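Local coordinates for zona pellucida sperm-binding protein 1 (Gallus gallus, PDB 6GF6) that probably cross-links filaments of the avian egg coat as a homodimer formed through its N-terminal ZP-N domain, and takes part in fertilization, at residues B[84-89]-B[97-102]. The protein carries 2 engineered substitutions. Residues are numbered along the deposited sequence; the frame is centred on the assembly and turned at random.
Sequences RVQLEE and AASYEV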
loop_
_atom_site.group_PDB
_atom_site.type_symbol
_atom_site.label_atom_id
_atom_site.label_comp_id
_atom_site.label_asym_id
_atom_site.label_seq_id
_atom_site.Cartn_x
_atom_site.Cartn_y
_atom_site.Cartn_z
ATOM N N ARG B 84 17.687 0.671 2.908
ATOM C CA ARG B 84 18.453 -0.498 2.506
ATOM C C ARG B 84 17.609 -1.747 2.704
ATOM O O ARG B 84 17.014 -1.940 3.770
ATOM C CB ARG B 84 19.756 -0.589 3.302
ATOM C CG ARG B 84 20.761 0.490 2.922
ATOM C CD ARG B 84 22.047 0.441 3.737
ATOM N NE ARG B 84 22.655 -0.892 3.773
ATOM C CZ ARG B 84 22.817 -1.632 4.868
ATOM N NH1 ARG B 84 22.423 -1.194 6.061
ATOM N NH2 ARG B 84 23.385 -2.825 4.772
ATOM N N VAL B 85 17.534 -2.569 1.663
ATOM C CA VAL B 85 16.697 -3.760 1.644
ATOM C C VAL B 85 17.547 -4.926 1.171
ATOM O O VAL B 85 18.385 -4.770 0.278
ATOM C CB VAL B 85 15.468 -3.588 0.725
ATOM C CG1 VAL B 85 14.633 -4.862 0.699
ATOM C CG2 VAL B 85 14.620 -2.411 1.179
ATOM N N GLN B 86 17.329 -6.092 1.766
ATOM C CA GLN B 86 17.961 -7.327 1.326
ATOM C C GLN B 86 16.937 -8.176 0.589
ATOM O O GLN B 86 15.809 -8.345 1.064
ATOM C CB GLN B 86 18.540 -8.103 2.510
ATOM C CG GLN B 86 19.326 -9.341 2.104
ATOM C CD GLN B 86 19.779 -10.160 3.291
ATOM O OE1 GLN B 86 19.340 -9.936 4.417
ATOM N NE2 GLN B 86 20.656 -11.125 3.043
ATOM N N LEU B 87 17.321 -8.677 -0.581
ATOM C CA LEU B 87 16.513 -9.611 -1.354
ATOM C C LEU B 87 17.146 -10.984 -1.253
ATOM O O LEU B 87 18.329 -11.148 -1.571
ATOM C CB LEU B 87 16.414 -9.194 -2.819
ATOM C CG LEU B 87 15.743 -7.862 -3.120
ATOM C CD1 LEU B 87 16.723 -6.745 -2.898
ATOM C CD2 LEU B 87 15.236 -7.848 -4.551
ATOM N N GLU B 88 16.367 -11.959 -0.811
ATOM C CA GLU B 88 16.826 -13.337 -0.714
ATOM C C GLU B 88 16.088 -14.139 -1.773
ATOM O O GLU B 88 14.888 -14.401 -1.638
ATOM C CB GLU B 88 16.587 -13.903 0.680
ATOM C CG GLU B 88 17.466 -13.270 1.735
ATOM C CD GLU B 88 17.441 -14.017 3.047
ATOM O OE1 GLU B 88 16.450 -14.731 3.320
ATOM O OE2 GLU B 88 18.417 -13.876 3.810
ATOM N N GLU B 89 16.791 -14.492 -2.838
ATOM C CA GLU B 89 16.218 -15.370 -3.845
ATOM C C GLU B 89 16.180 -16.785 -3.299
ATOM O O GLU B 89 17.189 -17.294 -2.805
ATOM C CB GLU B 89 17.032 -15.308 -5.137
ATOM C CG GLU B 89 16.405 -16.079 -6.288
ATOM C CD GLU B 89 17.208 -15.984 -7.573
ATOM O OE1 GLU B 89 16.711 -16.458 -8.616
ATOM O OE2 GLU B 89 18.336 -15.451 -7.540
ATOM N N ALA B 97 19.049 -19.232 -2.650
ATOM C CA ALA B 97 19.908 -19.394 -3.820
ATOM C C ALA B 97 20.858 -18.214 -3.992
ATOM O O ALA B 97 22.004 -18.394 -4.419
ATOM C CB ALA B 97 19.057 -19.568 -5.080
ATOM N N ALA B 98 20.402 -17.005 -3.677
ATOM C CA ALA B 98 21.239 -15.824 -3.823
ATOM C C ALA B 98 20.721 -14.736 -2.900
ATOM O O ALA B 98 19.543 -14.713 -2.531
ATOM C CB ALA B 98 21.268 -15.327 -5.272
ATOM N N SER B 99 21.619 -13.827 -2.536
ATOM C CA SER B 99 21.286 -12.722 -1.654
ATOM C C SER B 99 21.790 -11.423 -2.267
ATOM O O SER B 99 22.953 -11.333 -2.678
ATOM C CB SER B 99 21.887 -12.935 -0.269
ATOM O OG SER B 99 21.486 -11.909 0.612
ATOM N N TYR B 100 20.906 -10.430 -2.346
ATOM C CA TYR B 100 21.238 -9.137 -2.916
ATOM C C TYR B 100 20.886 -8.041 -1.920
ATOM O O TYR B 100 19.915 -8.148 -1.167
ATOM C CB TYR B 100 20.508 -8.886 -4.249
ATOM C CG TYR B 100 20.595 -10.029 -5.241
ATOM C CD1 TYR B 100 19.804 -11.164 -5.099
ATOM C CD2 TYR B 100 21.474 -9.975 -6.317
ATOM C CE1 TYR B 100 19.881 -12.208 -6.003
ATOM C CE2 TYR B 100 21.560 -11.016 -7.224
ATOM C CZ TYR B 100 20.762 -12.133 -7.062
ATOM O OH TYR B 100 20.845 -13.176 -7.962
ATOM N N GLU B 101 21.693 -6.987 -1.923
ATOM C CA GLU B 101 21.464 -5.816 -1.094
ATOM C C GLU B 101 21.272 -4.614 -2.004
ATOM O O GLU B 101 22.029 -4.426 -2.961
ATOM C CB GLU B 101 22.627 -5.564 -0.142
ATOM C CG GLU B 101 22.454 -4.315 0.694
ATOM C CD GLU B 101 23.554 -4.145 1.720
ATOM O OE1 GLU B 101 23.973 -5.159 2.324
ATOM O OE2 GLU B 101 24.001 -2.993 1.916
ATOM N N VAL B 102 20.266 -3.798 -1.697
ATOM C CA VAL B 102 19.922 -2.641 -2.511
ATOM C C VAL B 102 19.758 -1.440 -1.599
ATOM O O VAL B 102 19.046 -1.512 -0.590
ATOM C CB VAL B 102 18.624 -2.866 -3.310
ATOM C CG1 VAL B 102 18.357 -1.688 -4.242
ATOM C CG2 VAL B 102 18.690 -4.155 -4.095
#
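Arg84 holds Glu101 across two antiparallel strands by a salt bridge. Its CB lies 4.1 Å from Val102 O. CG and CD then carry the chain outward, and a bend at chi3 (51°) sets NE beside the carboxylate. NE (3.1 Å) and NH2 (2.9 Å) of Arg84 both donate to Glu101 OE2. That oxygen lies in the guanidinium plane, yet both nitrogens reach it from one face of the carboxylate. An alanine in place of Arg84 would probably leave the Glu101 carboxylate without its cross-strand mate and free to turn. On the same sheet face, Gln86 NE2 donates to Ser99 OG (2.7 Å). Arg42 binds both Gln86 OE1 and Glu88 OE2; Glu88 has been seen to bind zinc in this protein. The other face is mainly apolar. Leu87 CD1 presses on Val102 CG2 at 3.5 Å, a tight contact. Glu89 OE2 lies at the Tyr100 ring edge, with a weak hydrogen bond from Tyr100 OH; Glu89 OE1 forms a salt bridge with Arg29, and Tyr100 OH accepts a hydrogen bond from Leu7 N. Backbone hydrogen bonds join Val85 with Val102 and Leu87 with Tyr100, both ways in each pair. Ala97 and Ala98 both face Glu89, a classic beta bulge in the 80-90/96-107 hairpin of the ZP-N1 domain.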